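Side-chain contacts in H127A/Y244A mutant of alginate lyase AlyC3 in complex with dimannuronate (Psychromonas sp., PDB 7C8F), which cleaves alginate as a lyase of the PL7 family, probably by beta-elimination, and is captured here with a dimannuronate in its glycan pocket: residues Q56-D61 and E65-K70; A108-S113 and N118-L123; F205-G210 and L214-D219; V82-R87 and L258-L263. All coordinates share one frame; numbering follows the deposited sequence.

Interaction 1: residues Q56-D61 and E65-K70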
loop_
_atom_site.group_PDB
_atom_site.type_symbol
_atom_site.label_atom_id
_atom_site.label_comp_id
_atom_site.label_asym_id
_atom_site.label_seq_id
_atom_site.Cartn_x
_atom_site.Cartn_y
_atom_site.Cartn_z
ATOM N N GLN B 56 24.616 -30.044 9.539
ATOM C CA GLN B 56 23.895 -31.205 9.029
ATOM C C GLN B 56 22.680 -30.820 8.201
ATOM O O GLN B 56 22.231 -31.625 7.382
ATOM C CB GLN B 56 23.438 -32.085 10.195
ATOM C CG GLN B 56 22.773 -31.301 11.320
ATOM C CD GLN B 56 22.289 -32.180 12.458
ATOM O OE1 GLN B 56 21.788 -33.285 12.240
ATOM N NE2 GLN B 56 22.439 -31.693 13.686
ATOM N N TYR B 57 22.136 -29.619 8.400
ATOM C CA TYR B 57 20.942 -29.186 7.681
ATOM C C TYR B 57 21.242 -28.209 6.546
ATOM O O TYR B 57 20.331 -27.887 5.775
ATOM C CB TYR B 57 19.944 -28.520 8.640
ATOM C CG TYR B 57 19.407 -29.417 9.737
ATOM C CD1 TYR B 57 18.546 -30.466 9.449
ATOM C CD2 TYR B 57 19.753 -29.200 11.065
ATOM C CE1 TYR B 57 18.050 -31.282 10.454
ATOM C CE2 TYR B 57 19.263 -30.009 12.076
ATOM C CZ TYR B 57 18.411 -31.047 11.765
ATOM O OH TYR B 57 17.920 -31.853 12.769
ATOM N N PHE B 58 22.485 -27.745 6.417
ATOM C CA PHE B 58 22.855 -26.720 5.440
ATOM C C PHE B 58 24.302 -27.003 5.047
ATOM O O PHE B 58 25.230 -26.668 5.795
ATOM C CB PHE B 58 22.704 -25.315 6.022
ATOM C CG PHE B 58 23.120 -24.210 5.073
ATOM C CD1 PHE B 58 22.335 -23.896 3.968
ATOM C CD2 PHE B 58 24.293 -23.502 5.275
ATOM C CE1 PHE B 58 22.716 -22.891 3.089
ATOM C CE2 PHE B 58 24.674 -22.494 4.397
ATOM C CZ PHE B 58 23.883 -22.192 3.303
ATOM N N TYR B 59 24.497 -27.591 3.876
ATOM C CA TYR B 59 25.832 -27.997 3.461
ATOM C C TYR B 59 25.827 -28.221 1.960
ATOM O O TYR B 59 24.772 -28.226 1.313
ATOM C CB TYR B 59 26.280 -29.263 4.212
ATOM C CG TYR B 59 25.432 -30.495 3.925
ATOM C CD1 TYR B 59 24.267 -30.745 4.642
ATOM C CD2 TYR B 59 25.809 -31.403 2.943
ATOM C CE1 TYR B 59 23.490 -31.873 4.377
ATOM C CE2 TYR B 59 25.053 -32.532 2.673
ATOM C CZ TYR B 59 23.894 -32.759 3.394
ATOM O OH TYR B 59 23.140 -33.883 3.117
ATOM N N VAL B 60 27.014 -28.435 1.405
ATOM C CA VAL B 60 27.154 -28.863 0.024
ATOM C C VAL B 60 27.587 -30.320 0.031
ATOM O O VAL B 60 28.531 -30.693 0.741
ATOM C CB VAL B 60 28.124 -27.974 -0.771
ATOM C CG1 VAL B 60 28.485 -28.639 -2.071
ATOM C CG2 VAL B 60 27.472 -26.628 -1.058
ATOM N N ASP B 61 26.866 -31.146 -0.720
ATOM C CA ASP B 61 27.252 -32.541 -0.877
ATOM C C ASP B 61 28.509 -32.609 -1.732
ATOM O O ASP B 61 28.516 -32.159 -2.882
ATOM C CB ASP B 61 26.111 -33.302 -1.543
ATOM C CG ASP B 61 26.409 -34.784 -1.686
ATOM O OD1 ASP B 61 27.117 -35.152 -2.640
ATOM O OD2 ASP B 61 25.940 -35.566 -0.840
ATOM N N GLU B 65 27.930 -31.890 -5.411
ATOM C CA GLU B 65 28.028 -30.432 -5.314
ATOM C C GLU B 65 26.667 -29.753 -5.235
ATOM O O GLU B 65 26.542 -28.577 -5.590
ATOM C CB GLU B 65 28.891 -29.813 -6.424
ATOM C CG GLU B 65 30.327 -30.370 -6.450
ATOM C CD GLU B 65 31.319 -29.471 -7.170
ATOM O OE1 GLU B 65 30.940 -28.371 -7.617
ATOM O OE2 GLU B 65 32.498 -29.869 -7.288
ATOM N N ALA B 66 25.641 -30.468 -4.793
ATOM C CA ALA B 66 24.354 -29.829 -4.569
ATOM C C ALA B 66 24.373 -29.098 -3.236
ATOM O O ALA B 66 24.931 -29.583 -2.246
ATOM C CB ALA B 66 23.226 -30.863 -4.560
ATOM N N LEU B 67 23.755 -27.918 -3.214
ATOM C CA LEU B 67 23.503 -27.217 -1.965
ATOM C C LEU B 67 22.273 -27.836 -1.318
ATOM O O LEU B 67 21.179 -27.828 -1.907
ATOM C CB LEU B 67 23.293 -25.730 -2.244
ATOM C CG LEU B 67 23.008 -24.846 -1.032
ATOM C CD1 LEU B 67 24.139 -24.954 0.008
ATOM C CD2 LEU B 67 22.811 -23.398 -1.474
ATOM N N VAL B 68 22.439 -28.386 -0.122
ATOM C CA VAL B 68 21.410 -29.173 0.545
ATOM C C VAL B 68 20.808 -28.369 1.684
ATOM O O VAL B 68 21.535 -27.852 2.538
ATOM C CB VAL B 68 21.978 -30.501 1.069
ATOM C CG1 VAL B 68 20.894 -31.282 1.812
ATOM C CG2 VAL B 68 22.568 -31.293 -0.088
ATOM N N PHE B 69 19.480 -28.253 1.687
ATOM C CA PHE B 69 18.724 -27.703 2.803
ATOM C C PHE B 69 17.840 -28.795 3.387
ATOM O O PHE B 69 17.098 -29.455 2.650
ATOM C CB PHE B 69 17.790 -26.567 2.354
ATOM C CG PHE B 69 18.481 -25.372 1.762
ATOM C CD1 PHE B 69 18.864 -25.354 0.425
ATOM C CD2 PHE B 69 18.675 -24.228 2.526
ATOM C CE1 PHE B 69 19.457 -24.238 -0.138
ATOM C CE2 PHE B 69 19.271 -23.107 1.970
ATOM C CZ PHE B 69 19.659 -23.102 0.644
ATOM N N LYS B 70 17.855 -28.943 4.708
ATOM C CA LYS B 70 16.941 -29.835 5.407
ATOM C C LYS B 70 16.312 -29.115 6.589
ATOM O O LYS B 70 16.897 -28.185 7.152
ATOM C CB LYS B 70 17.696 -31.069 5.931
ATOM C CG LYS B 70 18.377 -31.874 4.828
ATOM C CD LYS B 70 19.364 -32.905 5.385
ATOM C CE LYS B 70 18.728 -34.266 5.553
ATOM N NZ LYS B 70 19.741 -35.269 5.997
HETATM O O HOH W 1 22.542 -34.199 6.979
HETATM O O HOH W 2 21.069 -35.393 3.699
#

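Interaction 2: residues A108-S113 and N118-L123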
loop_
_atom_site.group_PDB
_atom_site.type_symbol
_atom_site.label_atom_id
_atom_site.label_comp_id
_atom_site.label_asym_id
_atom_site.label_seq_id
_atom_site.Cartn_x
_atom_site.Cartn_y
_atom_site.Cartn_z
ATOM N N ALA B 108 7.801 -39.735 1.564
ATOM C CA ALA B 108 8.301 -40.232 2.841
ATOM C C ALA B 108 8.322 -39.132 3.900
ATOM O O ALA B 108 7.937 -39.366 5.050
ATOM C CB ALA B 108 9.689 -40.852 2.662
ATOM N N SER B 109 8.754 -37.920 3.527
ATOM C CA SER B 109 8.763 -36.802 4.471
ATOM C C SER B 109 7.422 -36.650 5.174
ATOM O O SER B 109 7.364 -36.346 6.371
ATOM C CB SER B 109 9.091 -35.489 3.746
ATOM O OG SER B 109 10.420 -35.467 3.276
ATOM N N MET B 110 6.352 -36.807 4.424
ATOM C CA MET B 110 5.016 -36.591 4.895
ATOM C C MET B 110 4.227 -37.798 5.470
ATOM O O MET B 110 3.117 -37.653 5.797
ATOM C CB MET B 110 4.203 -35.875 3.809
ATOM C CG MET B 110 4.896 -34.634 3.246
ATOM S SD MET B 110 3.794 -33.451 2.432
ATOM C CE MET B 110 5.004 -32.201 1.990
ATOM N N LYS B 111 4.873 -38.943 5.572
ATOM C CA LYS B 111 4.298 -40.211 6.074
ATOM C C LYS B 111 3.441 -40.101 7.287
ATOM O O LYS B 111 2.377 -40.667 7.369
ATOM C CB LYS B 111 5.422 -41.147 6.546
ATOM C CG LYS B 111 5.857 -42.276 5.681
ATOM C CD LYS B 111 7.199 -42.836 6.145
ATOM C CE LYS B 111 7.386 -42.878 7.655
ATOM N NZ LYS B 111 8.544 -43.723 8.118
ATOM N N ASN B 112 3.948 -39.413 8.266
ATOM C CA ASN B 112 3.260 -39.283 9.507
ATOM C C ASN B 112 2.579 -37.961 9.690
ATOM O O ASN B 112 2.258 -37.612 10.777
ATOM C CB ASN B 112 4.261 -39.495 10.625
ATOM C CG ASN B 112 4.527 -40.957 10.919
ATOM O OD1 ASN B 112 5.629 -41.320 11.231
ATOM N ND2 ASN B 112 3.515 -41.754 10.894
ATOM N N SER B 113 2.367 -37.216 8.613
ATOM C CA SER B 113 1.711 -35.936 8.751
ATOM C C SER B 113 0.218 -35.966 8.784
ATOM O O SER B 113 -0.406 -36.687 8.085
ATOM C CB SER B 113 2.104 -35.012 7.565
ATOM O OG SER B 113 1.481 -33.771 7.647
ATOM N N ASN B 118 0.189 -30.114 3.701
ATOM C CA ASN B 118 1.139 -31.077 3.148
ATOM C C ASN B 118 1.884 -30.505 1.939
ATOM O O ASN B 118 1.816 -31.017 0.819
ATOM C CB ASN B 118 0.472 -32.427 2.855
ATOM C CG ASN B 118 0.405 -33.307 4.089
ATOM O OD1 ASN B 118 0.896 -32.926 5.153
ATOM N ND2 ASN B 118 -0.198 -34.478 3.960
ATOM N N GLU B 119 2.628 -29.419 2.205
ATOM C CA GLU B 119 3.458 -28.740 1.216
ATOM C C GLU B 119 4.867 -28.559 1.767
ATOM O O GLU B 119 5.067 -28.455 2.982
ATOM C CB GLU B 119 2.886 -27.339 0.862
ATOM C CG GLU B 119 1.546 -27.410 0.138
ATOM C CD GLU B 119 0.806 -26.099 0.075
ATOM O OE1 GLU B 119 1.372 -25.046 0.455
ATOM O OE2 GLU B 119 -0.364 -26.121 -0.360
ATOM N N ILE B 120 5.845 -28.536 0.860
ATOM C CA ILE B 120 7.195 -28.047 1.138
ATOM C C ILE B 120 7.417 -26.845 0.235
ATOM O O ILE B 120 7.342 -26.972 -0.992
ATOM C CB ILE B 120 8.269 -29.118 0.867
ATOM C CG1 ILE B 120 8.116 -30.290 1.839
ATOM C CG2 ILE B 120 9.688 -28.485 0.982
ATOM C CD1 ILE B 120 8.772 -31.585 1.349
ATOM N N THR B 121 7.704 -25.686 0.831
ATOM C CA THR B 121 7.978 -24.472 0.071
ATOM C C THR B 121 9.477 -24.344 -0.081
ATOM O O THR B 121 10.197 -24.403 0.914
ATOM C CB THR B 121 7.440 -23.253 0.817
ATOM O OG1 THR B 121 6.022 -23.388 0.960
ATOM C CG2 THR B 121 7.780 -21.944 0.075
ATOM N N PHE B 122 9.954 -24.189 -1.317
ATOM C CA PHE B 122 11.391 -24.123 -1.556
ATOM C C PHE B 122 11.866 -22.885 -2.311
ATOM O O PHE B 122 13.077 -22.640 -2.349
ATOM C CB PHE B 122 11.916 -25.428 -2.201
ATOM C CG PHE B 122 11.284 -25.757 -3.519
ATOM C CD1 PHE B 122 10.112 -26.506 -3.582
ATOM C CD2 PHE B 122 11.864 -25.320 -4.691
ATOM C CE1 PHE B 122 9.517 -26.804 -4.808
ATOM C CE2 PHE B 122 11.292 -25.617 -5.919
ATOM C CZ PHE B 122 10.105 -26.365 -5.980
ATOM N N LEU B 123 10.964 -22.088 -2.882
ATOM C CA LEU B 123 11.307 -20.770 -3.404
ATOM C C LEU B 123 10.192 -19.825 -3.014
ATOM O O LEU B 123 9.021 -20.220 -3.015
ATOM C CB LEU B 123 11.439 -20.762 -4.929
ATOM C CG LEU B 123 12.442 -21.763 -5.515
ATOM C CD1 LEU B 123 12.224 -21.939 -7.006
ATOM C CD2 LEU B 123 13.876 -21.306 -5.248
#

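Interaction 3: residues F205-G210 and L214-D219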
loop_
_atom_site.group_PDB
_atom_site.type_symbol
_atom_site.label_atom_id
_atom_site.label_comp_id
_atom_site.label_asym_id
_atom_site.label_seq_id
_atom_site.Cartn_x
_atom_site.Cartn_y
_atom_site.Cartn_z
ATOM N N PHE B 205 13.978 -23.679 -12.215
ATOM C CA PHE B 205 13.014 -22.607 -12.007
ATOM C C PHE B 205 13.719 -21.269 -12.163
ATOM O O PHE B 205 14.771 -21.047 -11.552
ATOM C CB PHE B 205 12.413 -22.671 -10.598
ATOM C CG PHE B 205 11.667 -23.940 -10.315
ATOM C CD1 PHE B 205 12.342 -25.046 -9.818
ATOM C CD2 PHE B 205 10.297 -24.033 -10.541
ATOM C CE1 PHE B 205 11.683 -26.229 -9.552
ATOM C CE2 PHE B 205 9.632 -25.224 -10.281
ATOM C CZ PHE B 205 10.330 -26.320 -9.781
ATOM N N ASP B 206 13.141 -20.374 -12.961
ATOM C CA ASP B 206 13.646 -19.010 -13.095
ATOM C C ASP B 206 12.505 -18.059 -12.787
ATOM O O ASP B 206 11.473 -18.086 -13.469
ATOM C CB ASP B 206 14.211 -18.751 -14.495
ATOM C CG ASP B 206 15.333 -19.705 -14.858
ATOM O OD1 ASP B 206 16.370 -19.686 -14.165
ATOM O OD2 ASP B 206 15.182 -20.465 -15.838
ATOM N N ILE B 207 12.681 -17.244 -11.751
ATOM C CA ILE B 207 11.661 -16.317 -11.279
ATOM C C ILE B 207 12.170 -14.909 -11.525
ATOM O O ILE B 207 13.215 -14.522 -10.986
ATOM C CB ILE B 207 11.370 -16.511 -9.784
ATOM C CG1 ILE B 207 10.937 -17.948 -9.487
ATOM C CG2 ILE B 207 10.331 -15.469 -9.323
ATOM C CD1 ILE B 207 10.920 -18.280 -8.014
ATOM N N THR B 208 11.435 -14.127 -12.314
ATOM C CA THR B 208 11.793 -12.733 -12.553
ATOM C C THR B 208 10.683 -11.829 -12.036
ATOM O O THR B 208 9.517 -11.986 -12.414
ATOM C CB THR B 208 12.040 -12.450 -14.036
ATOM O OG1 THR B 208 13.072 -13.323 -14.504
ATOM C CG2 THR B 208 12.498 -10.990 -14.235
ATOM N N VAL B 209 11.051 -10.868 -11.195
ATOM C CA VAL B 209 10.117 -9.911 -10.621
ATOM C C VAL B 209 10.556 -8.516 -11.039
ATOM O O VAL B 209 11.735 -8.171 -10.926
ATOM C CB VAL B 209 10.095 -10.030 -9.086
ATOM C CG1 VAL B 209 8.977 -9.176 -8.502
ATOM C CG2 VAL B 209 9.945 -11.492 -8.659
ATOM N N GLY B 210 9.616 -7.709 -11.478
ATOM C CA GLY B 210 9.916 -6.362 -11.935
ATOM C C GLY B 210 8.981 -5.983 -13.063
ATOM O O GLY B 210 8.277 -6.815 -13.631
ATOM N N LEU B 214 5.310 -10.832 -12.529
ATOM C CA LEU B 214 5.926 -12.003 -11.933
ATOM C C LEU B 214 5.993 -13.068 -13.020
ATOM O O LEU B 214 4.954 -13.522 -13.518
ATOM C CB LEU B 214 5.095 -12.497 -10.745
ATOM C CG LEU B 214 5.507 -13.851 -10.158
ATOM C CD1 LEU B 214 6.888 -13.743 -9.556
ATOM C CD2 LEU B 214 4.518 -14.270 -9.090
ATOM N N ILE B 215 7.205 -13.445 -13.404
ATOM C CA ILE B 215 7.433 -14.396 -14.485
ATOM C C ILE B 215 8.086 -15.631 -13.892
ATOM O O ILE B 215 9.040 -15.519 -13.111
ATOM C CB ILE B 215 8.319 -13.781 -15.581
ATOM C CG1 ILE B 215 7.610 -12.579 -16.205
ATOM C CG2 ILE B 215 8.663 -14.832 -16.644
ATOM C CD1 ILE B 215 8.423 -11.863 -17.250
ATOM N N ILE B 216 7.574 -16.812 -14.246
ATOM C CA ILE B 216 8.186 -18.074 -13.833
ATOM C C ILE B 216 8.388 -18.945 -15.061
ATOM O O ILE B 216 7.422 -19.243 -15.782
ATOM C CB ILE B 216 7.351 -18.825 -12.779
ATOM C CG1 ILE B 216 7.045 -17.902 -11.599
ATOM C CG2 ILE B 216 8.088 -20.079 -12.301
ATOM C CD1 ILE B 216 6.198 -18.541 -10.537
ATOM N N ASP B 217 9.629 -19.365 -15.283
ATOM C CA ASP B 217 9.970 -20.377 -16.282
ATOM C C ASP B 217 10.337 -21.670 -15.568
ATOM O O ASP B 217 11.029 -21.651 -14.544
ATOM C CB ASP B 217 11.176 -19.956 -17.127
ATOM C CG ASP B 217 10.972 -18.633 -17.836
ATOM O OD1 ASP B 217 9.836 -18.335 -18.254
ATOM O OD2 ASP B 217 11.962 -17.881 -17.973
ATOM N N VAL B 218 9.887 -22.798 -16.118
ATOM C CA VAL B 218 10.165 -24.115 -15.566
ATOM C C VAL B 218 10.808 -24.939 -16.671
ATOM O O VAL B 218 10.234 -25.083 -17.759
ATOM C CB VAL B 218 8.889 -24.784 -15.032
ATOM C CG1 VAL B 218 9.190 -26.155 -14.435
ATOM C CG2 VAL B 218 8.207 -23.861 -14.002
ATOM N N ASP B 219 12.010 -25.442 -16.405
ATOM C CA ASP B 219 12.791 -26.156 -17.412
ATOM C C ASP B 219 12.850 -25.379 -18.724
ATOM O O ASP B 219 12.731 -25.944 -19.817
ATOM C CB ASP B 219 12.281 -27.580 -17.616
ATOM C CG ASP B 219 12.514 -28.459 -16.409
ATOM O OD1 ASP B 219 13.528 -28.256 -15.700
ATOM O OD2 ASP B 219 11.688 -29.372 -16.180
HETATM O O HOH W 3 13.527 -22.600 -16.116
HETATM O O HOH W 4 12.074 -15.801 -15.172
HETATM O O HOH W 5 14.446 -19.799 -18.700
#

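Interaction 4: residues V82-R87 and L258-L263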
loop_
_atom_site.group_PDB
_atom_site.type_symbol
_atom_site.label_atom_id
_atom_site.label_comp_id
_atom_site.label_asym_id
_atom_site.label_seq_id
_atom_site.Cartn_x
_atom_site.Cartn_y
_atom_site.Cartn_z
ATOM N N VAL B 82 17.820 -13.457 0.322
ATOM C CA VAL B 82 18.570 -12.463 -0.438
ATOM C C VAL B 82 18.252 -11.081 0.119
ATOM O O VAL B 82 17.087 -10.722 0.309
ATOM C CB VAL B 82 18.255 -12.579 -1.941
ATOM C CG1 VAL B 82 19.064 -11.577 -2.746
ATOM C CG2 VAL B 82 18.523 -14.015 -2.443
ATOM N N HIS B 83 19.299 -10.294 0.396
ATOM C CA HIS B 83 19.134 -9.078 1.196
ATOM C C HIS B 83 18.354 -7.967 0.506
ATOM O O HIS B 83 17.710 -7.164 1.192
ATOM C CB HIS B 83 20.499 -8.557 1.626
ATOM C CG HIS B 83 21.038 -9.256 2.828
ATOM N ND1 HIS B 83 22.345 -9.685 2.924
ATOM C CD2 HIS B 83 20.442 -9.582 4.000
ATOM C CE1 HIS B 83 22.533 -10.238 4.111
ATOM N NE2 HIS B 83 21.396 -10.186 4.783
ATOM N N LYS B 84 18.424 -7.866 -0.815
ATOM C CA LYS B 84 17.792 -6.736 -1.494
ATOM C C LYS B 84 16.276 -6.750 -1.305
ATOM O O LYS B 84 15.601 -7.722 -1.654
ATOM C CB LYS B 84 18.124 -6.796 -2.987
ATOM C CG LYS B 84 17.476 -5.684 -3.814
ATOM C CD LYS B 84 18.118 -4.337 -3.524
ATOM C CE LYS B 84 17.430 -3.226 -4.310
ATOM N NZ LYS B 84 18.070 -1.889 -4.060
ATOM N N ASN B 85 15.728 -5.648 -0.797
ATOM C CA ASN B 85 14.275 -5.436 -0.779
ATOM C C ASN B 85 13.961 -4.565 -1.984
ATOM O O ASN B 85 14.148 -3.343 -1.956
ATOM C CB ASN B 85 13.802 -4.780 0.516
ATOM C CG ASN B 85 14.147 -5.597 1.749
ATOM O OD1 ASN B 85 13.956 -6.813 1.797
ATOM N ND2 ASN B 85 14.674 -4.915 2.765
ATOM N N PHE B 86 13.501 -5.202 -3.050
ATOM C CA PHE B 86 13.397 -4.537 -4.337
ATOM C C PHE B 86 11.981 -4.076 -4.647
ATOM O O PHE B 86 10.984 -4.642 -4.175
ATOM C CB PHE B 86 13.918 -5.413 -5.487
ATOM C CG PHE B 86 13.480 -6.867 -5.438
ATOM C CD1 PHE B 86 12.211 -7.248 -5.864
ATOM C CD2 PHE B 86 14.360 -7.846 -5.007
ATOM C CE1 PHE B 86 11.822 -8.591 -5.838
ATOM C CE2 PHE B 86 13.983 -9.191 -4.978
ATOM C CZ PHE B 86 12.712 -9.561 -5.394
ATOM N N ARG B 87 11.905 -3.044 -5.473
ATOM C CA ARG B 87 10.637 -2.665 -6.075
ATOM C C ARG B 87 10.278 -3.643 -7.180
ATOM O O ARG B 87 11.144 -4.131 -7.906
ATOM C CB ARG B 87 10.742 -1.265 -6.666
ATOM C CG ARG B 87 10.851 -0.244 -5.572
ATOM C CD ARG B 87 10.654 1.155 -6.039
ATOM N NE ARG B 87 9.386 1.405 -6.712
ATOM C CZ ARG B 87 8.888 2.628 -6.779
ATOM N NH1 ARG B 87 9.553 3.615 -6.188
ATOM N NH2 ARG B 87 7.760 2.876 -7.410
ATOM N N LEU B 258 21.877 -22.264 -7.719
ATOM C CA LEU B 258 21.145 -21.198 -7.043
ATOM C C LEU B 258 21.859 -19.896 -7.344
ATOM O O LEU B 258 23.019 -19.710 -6.947
ATOM C CB LEU B 258 21.055 -21.443 -5.539
ATOM C CG LEU B 258 20.233 -20.395 -4.771
ATOM C CD1 LEU B 258 18.773 -20.323 -5.258
ATOM C CD2 LEU B 258 20.275 -20.695 -3.293
ATOM N N GLU B 259 21.169 -19.006 -8.046
ATOM C CA GLU B 259 21.730 -17.748 -8.503
ATOM C C GLU B 259 20.731 -16.624 -8.293
ATOM O O GLU B 259 19.514 -16.832 -8.343
ATOM C CB GLU B 259 22.082 -17.804 -9.987
ATOM C CG GLU B 259 23.174 -18.831 -10.298
ATOM C CD GLU B 259 23.413 -19.002 -11.782
ATOM O OE1 GLU B 259 22.768 -18.294 -12.582
ATOM O OE2 GLU B 259 24.248 -19.851 -12.147
ATOM N N TYR B 260 21.274 -15.427 -8.114
ATOM C CA TYR B 260 20.522 -14.179 -7.987
ATOM C C TYR B 260 21.159 -13.115 -8.856
ATOM O O TYR B 260 22.321 -12.962 -8.849
ATOM C CB TYR B 260 20.475 -13.655 -6.551
ATOM C CG TYR B 260 20.009 -12.214 -6.409
ATOM C CD1 TYR B 260 18.711 -11.865 -6.637
ATOM C CD2 TYR B 260 20.872 -11.233 -5.998
ATOM C CE1 TYR B 260 18.303 -10.566 -6.513
ATOM C CE2 TYR B 260 20.462 -9.937 -5.880
ATOM C CZ TYR B 260 19.178 -9.627 -6.117
ATOM O OH TYR B 260 18.779 -8.364 -5.983
ATOM N N LYS B 261 20.347 -12.396 -9.595
ATOM C CA LYS B 261 20.818 -11.347 -10.447
ATOM C C LYS B 261 19.886 -10.152 -10.472
ATOM O O LYS B 261 18.736 -10.305 -10.615
ATOM C CB LYS B 261 20.948 -11.865 -11.860
ATOM C CG LYS B 261 21.679 -10.930 -12.754
ATOM C CD LYS B 261 22.239 -11.691 -13.941
ATOM C CE LYS B 261 23.572 -12.335 -13.609
ATOM N NZ LYS B 261 23.540 -13.827 -13.532
ATOM N N ALA B 262 20.436 -8.976 -10.326
ATOM C CA ALA B 262 19.682 -7.751 -10.426
ATOM C C ALA B 262 20.048 -7.065 -11.731
ATOM O O ALA B 262 21.181 -6.897 -11.997
ATOM C CB ALA B 262 20.022 -6.846 -9.276
ATOM N N LEU B 263 19.067 -6.722 -12.522
ATOM C CA LEU B 263 19.298 -6.009 -13.758
ATOM C C LEU B 263 18.663 -4.639 -13.666
ATOM O O LEU B 263 17.534 -4.480 -13.910
ATOM C CB LEU B 263 18.717 -6.752 -14.931
ATOM C CG LEU B 263 19.229 -8.150 -15.096
ATOM C CD1 LEU B 263 18.639 -8.801 -16.319
ATOM C CD2 LEU B 263 20.723 -8.236 -15.163
#

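Interaction 1: residues Q56-D61 and E65-K70
The antiparallel beta hairpin of strands 58-60 and 67-70, at the margin of one sheet of the jelly-roll sandwich, has Y59 and V68 as its central hydrogen-bonded pair. V68 N reaches Y59 O at 2.7 Å in an almost straight bond, while the return bond from Y59 N to V68 O is longer, 3.3 Å. Y59 has CG set between its backbone N and carbonyl carbon (chi1 64°), which lays the ring alongside V68. V68 CB then sits over the ring face in a CH-pi contact, 3.9 Å from its centroid. One water, 2.6 Å from Y59 OH, accepts a bond from K70 NZ at 2.7 Å, and a second ties K70 NZ to Q56 O. K70 CB meets the edge of the Y57 ring at CD1. The other face of the hairpin is apolar: F58 CE1 approaches F69 CE2 to 3.6 Å, the ring planes inclined at 58°, and V60 CG2 touches L67 CD1. A serine in place of Y59 would probably strip V68 of its aromatic cover and leave the K70 ammonium without its water link to the phenol. The pairing thus separates a water-linked face from an apolar one that packs against P14, F20 and V80.

Interaction 2: residues A108-S113 and N118-L123
S113 and N118 supply the one hydrogen bond across this contact. S113 OG donates to N118 OD1 at 2.7 Å, lying in the plane of the amide and on a lone pair of the oxygen, with a C=O...donor angle of 142°. With chi1 at 179°, S113 OG swings away from its own nitrogen to meet N118; it also bonds to the backbone nitrogens of S115 and T247. Because N118 ND2 is held by E149, both ends of the amide have partners, which fixes its rotation and tells its oxygen from its nitrogen. A backbone bond from S113 N to M110 O, 2.9 Å long, closes a type I turn that brings the side chains of M110 and S113 to the same strand end.

The van der Waals part belongs to M110. Its straight thioether chain passes alongside N118, the two running in opposing senses, with SD 3.5 Å from N118 CB. The methyl CE then lies 3.6 Å from N118 C and 3.7 Å from I120 CG1. W147 and F246 pack on the same side chain.

E119 points away from 108-113; its carboxylate forms salt bridges to R144 and K148 and a hydrogen bond to Q117, and its side chain lies about 5 Å from the bound mannuronate. N118 and E119 both face Q245, making a G1 beta bulge at the start of strand 119-129, whose sheet carries the glycan pocket of the jelly roll.

Interaction 3: residues F205-G210 and L214-D219
The F205 ring touches V218 obliquely, CD2 lying 4.0 Å from V218 CG2, while F122 and F158 from outside the hairpin meet it edge-to-face. The other flat groups are the carboxylates of D206 and D217, on the opposite face of the sheet. Their CB atoms are 4.2 Å apart, and D206 OD2 and D217 OD2 stay 4.6 Å from each other. A water donates to both oxygens, at 3.0 Å to D206 OD2 and 3.2 Å to D217 OD2. D217 also has a salt bridge to R222, and D206 a hydrogen bond to S98; the arginine probably offsets part of the repulsion between the two acids. On the F205 side, L214 has CG anti to the backbone N (chi1 171°), which brings CD1 against both I207 CG2 and V209 CG2, each 3.9 Å away. The backbones are joined by paired hydrogen bonds between D206 and D217 and between T208 and I215. The hairpin lies within its sheet, strand 203-210 next to 93-103 and strand 213-218 next to 221-227, and its apolar face packs on L123 and V125 of strand 119-129 and on L143 and V145 of strand 143-148, across the sandwich.

Interaction 4: residues V82-R87 and L258-L263
The hydroxyl of Y260 is the polar atom at the meeting point, and across the contact it touches carbon: Y260 OH lies 3.4 Å from K84 CB and 3.7 Å from K84 CG. No hydrogen bond joins the two segments. The main contact is V82 on the tyrosine ring. V82 CG1 stands over the centre of the Y260 face, 3.6 Å from the centroid and 5° off the normal, a well-centred CH-pi contact in which the methyl touches all six ring carbons. That branch is anti to the V82 backbone N (chi1 -178°), which aims it at the ring. A turn at the second torsion of K84 (chi2 71°) carries its ammonium clear of the tyrosine. Y95, F238 and V23 pack around the same aromatic side chain. Were Y260 replaced by an alanine, V82 CG1 would probably face a gap, and CB and CG of K84 would probably lose the hydroxyl they rest against. Between 82-87 and 258-263 the contact therefore rests on dispersion and shape, not on a directed polar bond.

From the N terminus, interaction 1 closes first, a tight hairpin at the margin of the seven-stranded sheet. Interaction 4 opens next, at the end of strand 77-82, and closes only near the C terminus on strand 250-264. This long loop of 170 residues contains interaction 2, which joins a turn to strand 119-129 of the other sheet, and then interaction 3, a hairpin in the first sheet. The two follow one another without crossing. L67 touches L258, so interactions 1 and 4 adjoin on neighbouring strands. F122 and L123 pack on F205 and I207, carrying interaction 2 across the sandwich to interaction 3, while F86 meets V209 between interactions 4 and 3.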